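Local coordinates for putative lipoprotein (Bacteroides fragilis, PDB 4GBS), which is a putative lipoprotein of the HmuY family that probably binds haem, at residues 30-35 and 192-197; 34-39 and 70-75; 76-81 and 133-138; 83-88 and 104-109. All coordinates share one frame; numbering follows the deposited sequence.

In the fold
Contacts 1 and 4 pair strands within the nine-strand antiparallel sheet of this all-beta chain, while contacts 2 and 3 join that sheet to the four-strand one. Contact 1 pairs 29-35 with 189-195, near the two ends of the chain, and so encloses contacts 3 and 4 in sequence. Contact 2 leaves the same strand 29-35 and crosses to strand 70-73; it touches contact 1 where Phe192 CE2 lies 3.9 Å from Ile72 CD1. Strand 76-79, next to 70-73, carries contact 3 to strand 131-137; the centres of contacts 2 and 3 are about 12 Å apart. Contact 4, nested within contact 3, pairs 83-86 with 107-112, about 14 Å from it, centre to centre.

Contact 1 of 4, residues 30-35 and 192-197; sequences GTVRVD and FDYIYP
Phe192 and Val32 face each other as an antiparallel hydrogen-bonded pair: Val32 N reaches Phe192 O and Phe192 N reaches Val32 O, both at 2.9 Å, with N-H...O angles of 167° and 160°. The Phe192 side chain runs alongside Val32, and CB of Val32 stands over one face of the ring, offset toward its rim, with CZ of Phe192 3.6 Å from Val32 CB. Beyond the pair, the ring also packs on Ile175 of strand 172-179. Asp193, on the other face of the sheet, sits in a non-hydrogen-bonded pair with Thr31, their CA atoms 4.4 Å apart. Thr31 OG1 donates to Asp193 OD1 over 2.8 Å, coming from above the carboxylate plane. This alternation of pair types identifies regular antiparallel pairing between the second and third strands of the nine-strand sheet, where 29-35 is bordered by 19-24 and 189-195 by 172-179. Tyr194 returns to the face of Phe192. Its N binds Gly30 O at 2.9 Å, while the reciprocal bond from Gly30 N to Tyr194 O is weak. With CG set between backbone N and carbonyl carbon (chi1 67°), the phenol ring folds across the neighbouring strand and covers Gly30, whose CA is 3.8 Å from the Tyr194 ring centroid in a CH-pi contact. Val32 CG2 approaches Tyr194 CE2 at 3.7 Å, the two side chains crossing at about a right angle.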
loop_
_atom_site.group_PDB
_atom_site.type_symbol
_atom_site.label_atom_id
_atom_site.label_comp_id
_atom_site.label_asym_id
_atom_site.label_seq_id
_atom_site.Cartn_x
_atom_site.Cartn_y
_atom_site.Cartn_z
ATOM N N GLY A 30 -9.282 3.800 -10.704
ATOM C CA GLY A 30 -9.684 2.461 -10.316
ATOM C C GLY A 30 -9.599 2.222 -8.825
ATOM O O GLY A 30 -9.217 3.116 -8.055
ATOM N N THR A 31 -9.926 0.981 -8.424
ATOM C CA THR A 31 -9.939 0.543 -7.040
ATOM C C THR A 31 -9.320 -0.834 -6.957
ATOM O O THR A 31 -9.684 -1.737 -7.708
ATOM C CB THR A 31 -11.374 0.569 -6.502
ATOM O OG1 THR A 31 -11.928 1.869 -6.728
ATOM C CG2 THR A 31 -11.468 0.199 -5.030
ATOM N N VAL A 32 -8.384 -0.983 -6.022
ATOM C CA VAL A 32 -7.679 -2.232 -5.741
ATOM C C VAL A 32 -8.088 -2.713 -4.350
ATOM O O VAL A 32 -8.118 -1.905 -3.417
ATOM C CB VAL A 32 -6.132 -2.064 -5.866
ATOM C CG1 VAL A 32 -5.388 -3.361 -5.552
ATOM C CG2 VAL A 32 -5.745 -1.548 -7.240
ATOM N N ARG A 33 -8.384 -4.026 -4.219
ATOM C CA ARG A 33 -8.699 -4.666 -2.944
ATOM C C ARG A 33 -7.823 -5.917 -2.798
ATOM O O ARG A 33 -7.783 -6.756 -3.699
ATOM C CB ARG A 33 -10.204 -4.989 -2.822
ATOM C CG ARG A 33 -10.623 -5.517 -1.444
ATOM C CD ARG A 33 -12.142 -5.614 -1.288
ATOM N NE ARG A 33 -12.516 -6.028 0.070
ATOM C CZ ARG A 33 -12.852 -7.267 0.426
ATOM N NH1 ARG A 33 -12.936 -8.228 -0.487
ATOM N NH2 ARG A 33 -13.152 -7.542 1.692
ATOM N N VAL A 34 -7.072 -6.011 -1.688
ATOM C CA VAL A 34 -6.196 -7.158 -1.444
ATOM C C VAL A 34 -6.392 -7.692 -0.027
ATOM O O VAL A 34 -6.694 -6.933 0.898
ATOM C CB VAL A 34 -4.674 -6.869 -1.692
ATOM C CG1 VAL A 34 -4.378 -6.582 -3.165
ATOM C CG2 VAL A 34 -4.126 -5.768 -0.793
ATOM N N ASP A 35 -6.193 -9.012 0.126
ATOM C CA ASP A 35 -6.166 -9.700 1.412
ATOM C C ASP A 35 -4.708 -9.681 1.895
ATOM O O ASP A 35 -3.858 -10.418 1.379
ATOM C CB ASP A 35 -6.760 -11.127 1.334
ATOM C CG ASP A 35 -6.545 -12.014 2.565
ATOM O OD1 ASP A 35 -6.066 -11.495 3.602
ATOM O OD2 ASP A 35 -6.825 -13.240 2.477
ATOM N N PHE A 192 -7.928 0.421 -1.766
ATOM C CA PHE A 192 -7.518 1.785 -2.059
ATOM C C PHE A 192 -7.990 2.215 -3.458
ATOM O O PHE A 192 -8.126 1.391 -4.371
ATOM C CB PHE A 192 -5.998 1.974 -1.931
ATOM C CG PHE A 192 -5.121 1.236 -2.911
ATOM C CD1 PHE A 192 -4.835 1.782 -4.165
ATOM C CD2 PHE A 192 -4.521 0.029 -2.561
ATOM C CE1 PHE A 192 -4.010 1.111 -5.070
ATOM C CE2 PHE A 192 -3.678 -0.639 -3.464
ATOM C CZ PHE A 192 -3.412 -0.082 -4.703
ATOM N N ASP A 193 -8.253 3.524 -3.604
ATOM C CA ASP A 193 -8.602 4.157 -4.871
ATOM C C ASP A 193 -7.365 4.809 -5.429
ATOM O O ASP A 193 -6.515 5.283 -4.663
ATOM C CB ASP A 193 -9.744 5.169 -4.727
ATOM C CG ASP A 193 -11.105 4.608 -4.373
ATOM O OD1 ASP A 193 -11.296 3.384 -4.507
ATOM O OD2 ASP A 193 -11.993 5.407 -3.977
ATOM N N TYR A 194 -7.236 4.819 -6.755
ATOM C CA TYR A 194 -6.047 5.409 -7.356
ATOM C C TYR A 194 -6.397 6.235 -8.603
ATOM O O TYR A 194 -7.483 6.123 -9.157
ATOM C CB TYR A 194 -5.012 4.308 -7.723
ATOM C CG TYR A 194 -5.469 3.371 -8.825
ATOM C CD1 TYR A 194 -5.261 3.685 -10.170
ATOM C CD2 TYR A 194 -6.089 2.163 -8.527
ATOM C CE1 TYR A 194 -5.709 2.844 -11.187
ATOM C CE2 TYR A 194 -6.507 1.295 -9.539
ATOM C CZ TYR A 194 -6.333 1.649 -10.867
ATOM O OH TYR A 194 -6.805 0.823 -11.864
ATOM N N ILE A 195 -5.447 7.063 -9.018
ATOM C CA ILE A 195 -5.388 7.801 -10.276
ATOM C C ILE A 195 -4.083 7.404 -10.911
ATOM O O ILE A 195 -3.036 7.692 -10.333
ATOM C CB ILE A 195 -5.556 9.348 -10.200
ATOM C CG1 ILE A 195 -6.866 9.766 -9.533
ATOM C CG2 ILE A 195 -5.388 9.971 -11.606
ATOM C CD1 ILE A 195 -6.904 11.263 -9.124
ATOM N N TYR A 196 -4.124 6.702 -12.046
ATOM C CA TYR A 196 -2.901 6.336 -12.721
ATOM C C TYR A 196 -3.153 6.286 -14.220
ATOM O O TYR A 196 -4.023 5.535 -14.675
ATOM C CB TYR A 196 -2.281 5.012 -12.212
ATOM C CG TYR A 196 -0.971 4.712 -12.910
ATOM C CD1 TYR A 196 0.195 5.389 -12.564
ATOM C CD2 TYR A 196 -0.912 3.809 -13.967
ATOM C CE1 TYR A 196 1.375 5.209 -13.282
ATOM C CE2 TYR A 196 0.275 3.586 -14.664
ATOM C CZ TYR A 196 1.420 4.283 -14.311
ATOM O OH TYR A 196 2.602 4.057 -14.972
ATOM N N PRO A 197 -2.365 7.072 -14.994
ATOM C CA PRO A 197 -1.279 7.967 -14.546
ATOM C C PRO A 197 -1.811 9.334 -14.105
ATOM O O PRO A 197 -2.689 9.887 -14.759
ATOM C CB PRO A 197 -0.377 8.081 -15.791
ATOM C CG PRO A 197 -1.037 7.247 -16.889
ATOM C CD PRO A 197 -2.464 7.076 -16.461
#

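Contact 2 of 4, residues 34-39 and 70-75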
loop_
_atom_site.group_PDB
_atom_site.type_symbol
_atom_site.label_atom_id
_atom_site.label_comp_id
_atom_site.label_asym_id
_atom_site.label_seq_id
_atom_site.Cartn_x
_atom_site.Cartn_y
_atom_site.Cartn_z
ATOM N N VAL A 34 -7.072 -6.011 -1.688
ATOM C CA VAL A 34 -6.196 -7.158 -1.444
ATOM C C VAL A 34 -6.392 -7.692 -0.027
ATOM O O VAL A 34 -6.694 -6.933 0.898
ATOM C CB VAL A 34 -4.674 -6.869 -1.692
ATOM C CG1 VAL A 34 -4.378 -6.582 -3.165
ATOM C CG2 VAL A 34 -4.126 -5.768 -0.793
ATOM N N ASP A 35 -6.193 -9.012 0.126
ATOM C CA ASP A 35 -6.166 -9.700 1.412
ATOM C C ASP A 35 -4.708 -9.681 1.895
ATOM O O ASP A 35 -3.858 -10.418 1.379
ATOM C CB ASP A 35 -6.760 -11.127 1.334
ATOM C CG ASP A 35 -6.545 -12.014 2.565
ATOM O OD1 ASP A 35 -6.066 -11.495 3.602
ATOM O OD2 ASP A 35 -6.825 -13.240 2.477
ATOM N N ALA A 36 -4.421 -8.790 2.837
ATOM C CA ALA A 36 -3.089 -8.629 3.406
ATOM C C ALA A 36 -3.070 -9.087 4.889
ATOM O O ALA A 36 -2.190 -8.691 5.652
ATOM C CB ALA A 36 -2.647 -7.181 3.275
ATOM N N THR A 37 -4.023 -9.957 5.280
ATOM C CA THR A 37 -4.119 -10.471 6.650
ATOM C C THR A 37 -2.943 -11.428 7.026
ATOM O O THR A 37 -2.646 -11.554 8.217
ATOM C CB THR A 37 -5.440 -11.200 6.849
ATOM O OG1 THR A 37 -5.511 -12.300 5.930
ATOM C CG2 THR A 37 -6.658 -10.263 6.723
ATOM N N GLN A 38 -2.302 -12.104 6.049
ATOM C CA GLN A 38 -1.199 -13.029 6.350
ATOM C C GLN A 38 0.125 -12.301 6.519
ATOM O O GLN A 38 0.432 -11.378 5.754
ATOM C CB GLN A 38 -1.044 -14.095 5.263
ATOM C CG GLN A 38 -2.198 -15.092 5.204
ATOM C CD GLN A 38 -1.841 -16.287 4.356
ATOM O OE1 GLN A 38 -2.272 -16.415 3.201
ATOM N NE2 GLN A 38 -1.031 -17.191 4.910
ATOM N N TYR A 39 0.915 -12.729 7.513
ATOM C CA TYR A 39 2.236 -12.161 7.787
ATOM C C TYR A 39 3.301 -12.723 6.853
ATOM O O TYR A 39 4.397 -12.170 6.742
ATOM C CB TYR A 39 2.628 -12.459 9.237
ATOM C CG TYR A 39 1.853 -11.658 10.251
ATOM C CD1 TYR A 39 2.277 -10.387 10.638
ATOM C CD2 TYR A 39 0.698 -12.169 10.838
ATOM C CE1 TYR A 39 1.561 -9.638 11.569
ATOM C CE2 TYR A 39 -0.021 -11.432 11.778
ATOM C CZ TYR A 39 0.423 -10.171 12.150
ATOM O OH TYR A 39 -0.265 -9.444 13.085
ATOM N N LEU A 70 3.983 -1.522 -6.540
ATOM C CA LEU A 70 3.990 -1.493 -5.075
ATOM C C LEU A 70 3.530 -2.853 -4.534
ATOM O O LEU A 70 3.027 -3.692 -5.290
ATOM C CB LEU A 70 3.146 -0.344 -4.466
ATOM C CG LEU A 70 1.618 -0.357 -4.622
ATOM C CD1 LEU A 70 0.963 0.427 -3.493
ATOM C CD2 LEU A 70 1.183 0.124 -6.014
ATOM N N ALA A 71 3.768 -3.081 -3.241
ATOM C CA ALA A 71 3.413 -4.325 -2.570
ATOM C C ALA A 71 2.907 -4.033 -1.172
ATOM O O ALA A 71 3.366 -3.082 -0.537
ATOM C CB ALA A 71 4.601 -5.280 -2.527
ATOM N N ILE A 72 1.925 -4.835 -0.712
ATOM C CA ILE A 72 1.294 -4.700 0.607
ATOM C C ILE A 72 1.434 -6.023 1.368
ATOM O O ILE A 72 1.123 -7.086 0.848
ATOM C CB ILE A 72 -0.194 -4.251 0.496
ATOM C CG1 ILE A 72 -0.322 -2.936 -0.328
ATOM C CG2 ILE A 72 -0.830 -4.081 1.887
ATOM C CD1 ILE A 72 -1.719 -2.584 -0.775
ATOM N N HIS A 73 1.954 -5.923 2.597
ATOM C CA HIS A 73 2.127 -6.956 3.620
ATOM C C HIS A 73 1.491 -6.409 4.848
ATOM O O HIS A 73 1.956 -5.373 5.311
ATOM C CB HIS A 73 3.625 -7.312 3.823
ATOM C CG HIS A 73 3.906 -8.033 5.104
ATOM N ND1 HIS A 73 4.110 -7.341 6.294
ATOM C CD2 HIS A 73 3.991 -9.361 5.351
ATOM C CE1 HIS A 73 4.308 -8.267 7.220
ATOM N NE2 HIS A 73 4.256 -9.498 6.698
ATOM N N ARG A 74 0.421 -7.022 5.366
ATOM C CA ARG A 74 -0.283 -6.463 6.521
ATOM C C ARG A 74 -0.632 -5.005 6.174
ATOM O O ARG A 74 -1.262 -4.779 5.141
ATOM C CB ARG A 74 0.520 -6.604 7.834
ATOM C CG ARG A 74 0.713 -8.056 8.280
ATOM C CD ARG A 74 -0.570 -8.716 8.714
ATOM N NE ARG A 74 -1.179 -8.019 9.849
ATOM C CZ ARG A 74 -2.328 -8.366 10.419
ATOM N NH1 ARG A 74 -3.011 -9.412 9.971
ATOM N NH2 ARG A 74 -2.812 -7.661 11.429
ATOM N N TYR A 75 -0.155 -4.018 6.954
ATOM C CA TYR A 75 -0.469 -2.612 6.651
ATOM C C TYR A 75 0.733 -1.893 6.076
ATOM O O TYR A 75 0.666 -0.685 5.839
ATOM C CB TYR A 75 -0.961 -1.889 7.918
ATOM C CG TYR A 75 -2.012 -2.672 8.682
ATOM C CD1 TYR A 75 -3.290 -2.892 8.143
ATOM C CD2 TYR A 75 -1.741 -3.178 9.949
ATOM C CE1 TYR A 75 -4.254 -3.621 8.843
ATOM C CE2 TYR A 75 -2.696 -3.909 10.653
ATOM C CZ TYR A 75 -3.948 -4.124 10.098
ATOM O OH TYR A 75 -4.849 -4.862 10.820
HETATM O O HOH W 1 0.070 -9.756 3.671
#
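An Asx turn opens the loop that leaves strand 29-35, and His73, the last residue of strand 70-73, and Arg74 just after it grip the backbone carbonyls that follow the turn. In the turn, Asp35 OD1 accepts from both Thr37 N and Thr37 OG1, the hydroxyl meeting its syn lone pair. Arg74 NH1 donates to Thr37 O over 2.8 Å, with the acceptor close to the guanidinium plane. Two bends in the Arg74 chain, at chi2 and chi3, lay its outer part on Tyr39: CD sits over the ring centre, 3.7 Å from the Tyr39 centroid, and the guanidinium stacks flat, its plane 12° from that of the ring and the Arg74 and Tyr39 group centres 4.4 Å apart. The group is therefore held both at its edge and over one face. His73 reaches the same residue from another direction: NE2 donates to Tyr39 O at 2.7 Å, with an N-H...O angle of 135°. The oxygen lies in the imidazole plane, whereas the donor stands above the carbonyl plane. On the other nitrogen, ND1 bonds to Asp76 OD2, fixing the ring's rotation from both ends. A water lies 2.7 Å from Gln38 O and 3.2 Å from Arg74 N, bridging the two segments. Toward the interior the contact becomes apolar, Ala36 CB meeting Ile72 CG2 at 3.9 Å and Val34 CG2 meeting Ile72 CD1 at 4.0 Å. Here the Asx turn, defined by Asp35 OD1 accepting from Thr37 N, lies where strand 29-35 gives way to the loop.

Contact 3 of 4, residues 76-81 and 133-138; sequences DVKTNG and APSDFN
Val77 O takes the N-H of Asn138 in a nearly straight bond, 2.8 Å long with an N-H...O angle of 168°. It is the one direct hydrogen bond between the segments, whose strands run at 98° to each other, so no continuous pairing can develop. Phe137, with CG anti to the backbone N, turns the edge of its ring to Asp76: Phe137 CE1 is 4.0 Å from Asp76 CB, and carboxylate and ring planes are 81° apart. The Asp76 carboxylate itself binds His73 through OD2. Lys78 extends across Asp136, its CB 3.4 Å from Asp136 O. Its ammonium forms a salt bridge with Asp64 and also donates to a water 2.7 Å from Lys78 NZ, which in turn donates to Ser135 OG. A second water donates to both Thr79 O and Asp136 OD2. Thr79 CG2 touches Asn138 ND2 at 4.0 Å, and both Thr79 OG1 and Asn138 ND2 bond to Asp109 OD1. Strand 76-79, an edge strand of the four-strand sheet, therefore lies across strand 131-137 of the nine-strand sheet, with strand 107-112 beside the latter and Val84 of strand 83-86 against Thr79 and Asn138.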
loop_
_atom_site.group_PDB
_atom_site.type_symbol
_atom_site.label_atom_id
_atom_site.label_comp_id
_atom_site.label_asym_id
_atom_site.label_seq_id
_atom_site.Cartn_x
_atom_site.Cartn_y
_atom_site.Cartn_z
ATOM N N ASP A 76 1.815 -2.657 5.832
ATOM C CA ASP A 76 3.112 -2.240 5.311
ATOM C C ASP A 76 3.129 -2.163 3.803
ATOM O O ASP A 76 2.586 -3.028 3.120
ATOM C CB ASP A 76 4.214 -3.229 5.749
ATOM C CG ASP A 76 4.199 -3.684 7.193
ATOM O OD1 ASP A 76 3.983 -2.828 8.087
ATOM O OD2 ASP A 76 4.431 -4.890 7.436
ATOM N N VAL A 77 3.818 -1.154 3.286
ATOM C CA VAL A 77 3.967 -0.927 1.857
ATOM C C VAL A 77 5.455 -0.860 1.504
ATOM O O VAL A 77 6.242 -0.254 2.231
ATOM C CB VAL A 77 3.224 0.378 1.398
ATOM C CG1 VAL A 77 3.409 0.639 -0.099
ATOM C CG2 VAL A 77 1.742 0.347 1.752
ATOM N N LYS A 78 5.821 -1.467 0.381
ATOM C CA LYS A 78 7.142 -1.326 -0.218
ATOM C C LYS A 78 6.912 -0.963 -1.680
ATOM O O LYS A 78 5.850 -1.276 -2.241
ATOM C CB LYS A 78 8.073 -2.547 -0.038
ATOM C CG LYS A 78 7.729 -3.775 -0.848
ATOM C CD LYS A 78 8.863 -4.789 -0.750
ATOM C CE LYS A 78 8.550 -6.023 -1.557
ATOM N NZ LYS A 78 9.681 -6.982 -1.511
ATOM N N THR A 79 7.868 -0.258 -2.282
ATOM C CA THR A 79 7.742 0.136 -3.677
ATOM C C THR A 79 8.864 -0.545 -4.450
ATOM O O THR A 79 9.761 -1.141 -3.852
ATOM C CB THR A 79 7.743 1.675 -3.833
ATOM O OG1 THR A 79 9.053 2.174 -3.606
ATOM C CG2 THR A 79 6.739 2.375 -2.905
ATOM N N ASN A 80 8.791 -0.495 -5.775
ATOM C CA ASN A 80 9.819 -1.094 -6.613
ATOM C C ASN A 80 10.717 0.006 -7.142
ATOM O O ASN A 80 10.544 0.433 -8.280
ATOM C CB ASN A 80 9.157 -1.893 -7.744
ATOM C CG ASN A 80 10.123 -2.718 -8.524
ATOM O OD1 ASN A 80 11.268 -2.946 -8.106
ATOM N ND2 ASN A 80 9.656 -3.241 -9.640
ATOM N N GLY A 81 11.614 0.512 -6.293
ATOM C CA GLY A 81 12.471 1.646 -6.637
ATOM C C GLY A 81 11.702 2.957 -6.761
ATOM O O GLY A 81 12.141 3.877 -7.445
ATOM N N ALA A 133 11.496 -10.018 8.497
ATOM C CA ALA A 133 12.133 -10.250 7.223
ATOM C C ALA A 133 13.016 -9.080 6.874
ATOM O O ALA A 133 12.573 -7.931 7.024
ATOM C CB ALA A 133 11.091 -10.459 6.137
ATOM N N PRO A 134 14.264 -9.316 6.402
ATOM C CA PRO A 134 15.047 -8.187 5.875
ATOM C C PRO A 134 14.326 -7.733 4.603
ATOM O O PRO A 134 14.027 -8.566 3.724
ATOM C CB PRO A 134 16.454 -8.777 5.666
ATOM C CG PRO A 134 16.361 -10.223 6.067
ATOM C CD PRO A 134 14.921 -10.603 6.102
ATOM N N SER A 135 13.894 -6.467 4.574
ATOM C CA SER A 135 13.062 -6.018 3.474
ATOM C C SER A 135 13.106 -4.530 3.253
ATOM O O SER A 135 13.358 -3.769 4.179
ATOM C CB SER A 135 11.610 -6.404 3.786
ATOM O OG SER A 135 10.665 -5.909 2.852
ATOM N N ASP A 136 12.757 -4.115 2.028
ATOM C CA ASP A 136 12.492 -2.723 1.695
ATOM C C ASP A 136 11.184 -2.341 2.318
ATOM O O ASP A 136 10.294 -3.196 2.474
ATOM C CB ASP A 136 12.463 -2.478 0.175
ATOM C CG ASP A 136 13.800 -2.270 -0.493
ATOM O OD1 ASP A 136 14.792 -2.052 0.222
ATOM O OD2 ASP A 136 13.832 -2.180 -1.732
ATOM N N PHE A 137 11.048 -1.074 2.679
ATOM C CA PHE A 137 9.845 -0.572 3.311
ATOM C C PHE A 137 9.677 0.909 2.996
ATOM O O PHE A 137 10.645 1.664 3.146
ATOM C CB PHE A 137 9.940 -0.822 4.823
ATOM C CG PHE A 137 8.864 -0.159 5.654
ATOM C CD1 PHE A 137 7.563 -0.655 5.660
ATOM C CD2 PHE A 137 9.163 0.933 6.462
ATOM C CE1 PHE A 137 6.574 -0.047 6.439
ATOM C CE2 PHE A 137 8.175 1.536 7.246
ATOM C CZ PHE A 137 6.888 1.044 7.227
ATOM N N ASN A 138 8.474 1.330 2.548
ATOM C CA ASN A 138 8.241 2.744 2.303
ATOM C C ASN A 138 7.561 3.335 3.517
ATOM O O ASN A 138 6.383 3.041 3.746
ATOM C CB ASN A 138 7.444 3.036 1.033
ATOM C CG ASN A 138 7.658 4.478 0.609
ATOM O OD1 ASN A 138 7.039 5.400 1.120
ATOM N ND2 ASN A 138 8.641 4.722 -0.230
HETATM O O HOH W 2 10.339 -7.810 0.995
HETATM O O HOH W 3 11.887 -2.613 -3.493
#

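Contact 4 of 4, residues 83-88 and 104-109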
loop_
_atom_site.group_PDB
_atom_site.type_symbol
_atom_site.label_atom_id
_atom_site.label_comp_id
_atom_site.label_asym_id
_atom_site.label_seq_id
_atom_site.Cartn_x
_atom_site.Cartn_y
_atom_site.Cartn_z
ATOM N N GLU A 83 9.216 6.302 -5.059
ATOM C CA GLU A 83 9.310 7.340 -4.037
ATOM C C GLU A 83 7.910 7.919 -3.825
ATOM O O GLU A 83 7.121 8.037 -4.769
ATOM C CB GLU A 83 10.362 8.417 -4.349
ATOM C CG GLU A 83 10.243 9.097 -5.703
ATOM C CD GLU A 83 11.331 10.106 -6.013
ATOM O OE1 GLU A 83 12.358 10.140 -5.293
ATOM O OE2 GLU A 83 11.163 10.850 -7.007
ATOM N N VAL A 84 7.567 8.157 -2.556
ATOM C CA VAL A 84 6.223 8.567 -2.188
ATOM C C VAL A 84 6.220 9.910 -1.460
ATOM O O VAL A 84 7.103 10.193 -0.656
ATOM C CB VAL A 84 5.586 7.469 -1.298
ATOM C CG1 VAL A 84 4.167 7.839 -0.874
ATOM C CG2 VAL A 84 5.602 6.113 -1.999
ATOM N N LEU A 85 5.178 10.706 -1.724
ATOM C CA LEU A 85 4.889 11.961 -1.051
ATOM C C LEU A 85 3.482 11.906 -0.452
ATOM O O LEU A 85 2.522 11.614 -1.166
ATOM C CB LEU A 85 5.038 13.175 -2.004
ATOM C CG LEU A 85 4.611 14.564 -1.457
ATOM C CD1 LEU A 85 5.405 14.961 -0.199
ATOM C CD2 LEU A 85 4.739 15.634 -2.523
ATOM N N GLU A 86 3.368 12.179 0.858
ATOM C CA GLU A 86 2.091 12.295 1.555
ATOM C C GLU A 86 1.589 13.729 1.358
ATOM O O GLU A 86 2.198 14.673 1.885
ATOM C CB GLU A 86 2.226 11.924 3.043
ATOM C CG GLU A 86 0.909 12.038 3.804
ATOM C CD GLU A 86 0.978 11.843 5.304
ATOM O OE1 GLU A 86 1.595 12.697 5.980
ATOM O OE2 GLU A 86 0.328 10.897 5.810
ATOM N N THR A 87 0.523 13.908 0.562
ATOM C CA THR A 87 -0.028 15.242 0.297
ATOM C C THR A 87 -0.949 15.673 1.434
ATOM O O THR A 87 -1.184 14.901 2.359
ATOM C CB THR A 87 -0.775 15.273 -1.034
ATOM O OG1 THR A 87 -2.011 14.566 -0.911
ATOM C CG2 THR A 87 0.057 14.746 -2.182
ATOM N N ASP A 88 -1.467 16.912 1.362
ATOM C CA ASP A 88 -2.391 17.437 2.365
ATOM C C ASP A 88 -3.844 17.147 1.950
ATOM O O ASP A 88 -4.746 17.351 2.764
ATOM C CB ASP A 88 -2.163 18.947 2.578
ATOM C CG ASP A 88 -0.817 19.334 3.185
ATOM O OD1 ASP A 88 -0.207 18.482 3.881
ATOM O OD2 ASP A 88 -0.412 20.516 3.032
ATOM N N GLY A 104 6.624 19.029 -2.016
ATOM C CA GLY A 104 7.077 18.225 -0.892
ATOM C C GLY A 104 8.217 17.295 -1.250
ATOM O O GLY A 104 8.547 17.125 -2.429
ATOM N N ILE A 105 8.834 16.696 -0.227
ATOM C CA ILE A 105 9.962 15.788 -0.416
ATOM C C ILE A 105 9.426 14.372 -0.601
ATOM O O ILE A 105 8.700 13.865 0.267
ATOM C CB ILE A 105 11.011 15.847 0.741
ATOM C CG1 ILE A 105 11.430 17.292 1.132
ATOM C CG2 ILE A 105 12.232 14.972 0.442
ATOM C CD1 ILE A 105 10.494 18.017 2.204
ATOM N N PHE A 106 9.788 13.743 -1.737
ATOM C CA PHE A 106 9.426 12.361 -2.049
ATOM C C PHE A 106 10.357 11.433 -1.277
ATOM O O PHE A 106 11.579 11.625 -1.262
ATOM C CB PHE A 106 9.460 12.091 -3.560
ATOM C CG PHE A 106 8.195 12.498 -4.277
ATOM C CD1 PHE A 106 7.931 13.835 -4.558
ATOM C CD2 PHE A 106 7.275 11.541 -4.692
ATOM C CE1 PHE A 106 6.757 14.208 -5.211
ATOM C CE2 PHE A 106 6.096 11.915 -5.340
ATOM C CZ PHE A 106 5.846 13.245 -5.595
ATOM N N VAL A 107 9.759 10.463 -0.580
ATOM C CA VAL A 107 10.478 9.548 0.290
ATOM C C VAL A 107 10.624 8.185 -0.374
ATOM O O VAL A 107 9.631 7.545 -0.747
ATOM C CB VAL A 107 9.756 9.438 1.645
ATOM C CG1 VAL A 107 10.516 8.534 2.611
ATOM C CG2 VAL A 107 9.531 10.821 2.249
ATOM N N ALA A 108 11.883 7.751 -0.505
ATOM C CA ALA A 108 12.218 6.449 -1.067
ATOM C C ALA A 108 12.095 5.369 0.004
ATOM O O ALA A 108 11.940 5.692 1.177
ATOM C CB ALA A 108 13.626 6.481 -1.646
ATOM N N ASP A 109 12.151 4.098 -0.399
ATOM C CA ASP A 109 12.123 2.982 0.536
ATOM C C ASP A 109 13.370 2.933 1.364
ATOM O O ASP A 109 14.439 3.370 0.923
ATOM C CB ASP A 109 11.969 1.626 -0.180
ATOM C CG ASP A 109 10.632 1.353 -0.827
ATOM O OD1 ASP A 109 9.864 2.315 -1.041
ATOM O OD2 ASP A 109 10.357 0.180 -1.133
#
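Leu85 and Phe106 form the apolar centre of this contact. CB of Leu85 stands above the middle of the Phe106 ring, 3.6 Å from its centroid and only 6° off the ring normal, a well-centred CH-pi contact; the two side chains cross at about a right angle. CD2 of Leu85 adds to it at 3.7 Å from Phe106 CE1. The backbone beside them forms a short antiparallel pairing within the nine-strand sheet, and its firm part is a single hydrogen-bonded pair, Val84 with Val107: Val84 N donates to Val107 O at 2.8 Å, and Val107 N to Val84 O at 2.7 Å with an N-H...O angle of 175°. The first donor stands above the carbonyl plane of Val107, so a straight N-H here goes with an acceptor met away from its lone-pair directions.

Farther out, Glu83 flanks Phe106 on the side of its CB. The Glu83 chain is extended beyond CG and brings CD to 3.7 Å from Phe106 CB, while OE2 makes a salt bridge with Arg166. Arg166 also forms a cation-pi contact with the Phe106 ring, so this residue of strand 163-166 contacts both side chains, consistent with holding them together. That strand bonds through its backbone to Glu83 and Leu85, and its Leu164 packs on Phe106. Val107 O, besides its bond to Val84, accepts from Asn138 ND2. At the chain's approach to the pairing, Leu85 CD1 lies 3.7 Å from Gly104 CA and 3.5 Å from Ile105 O.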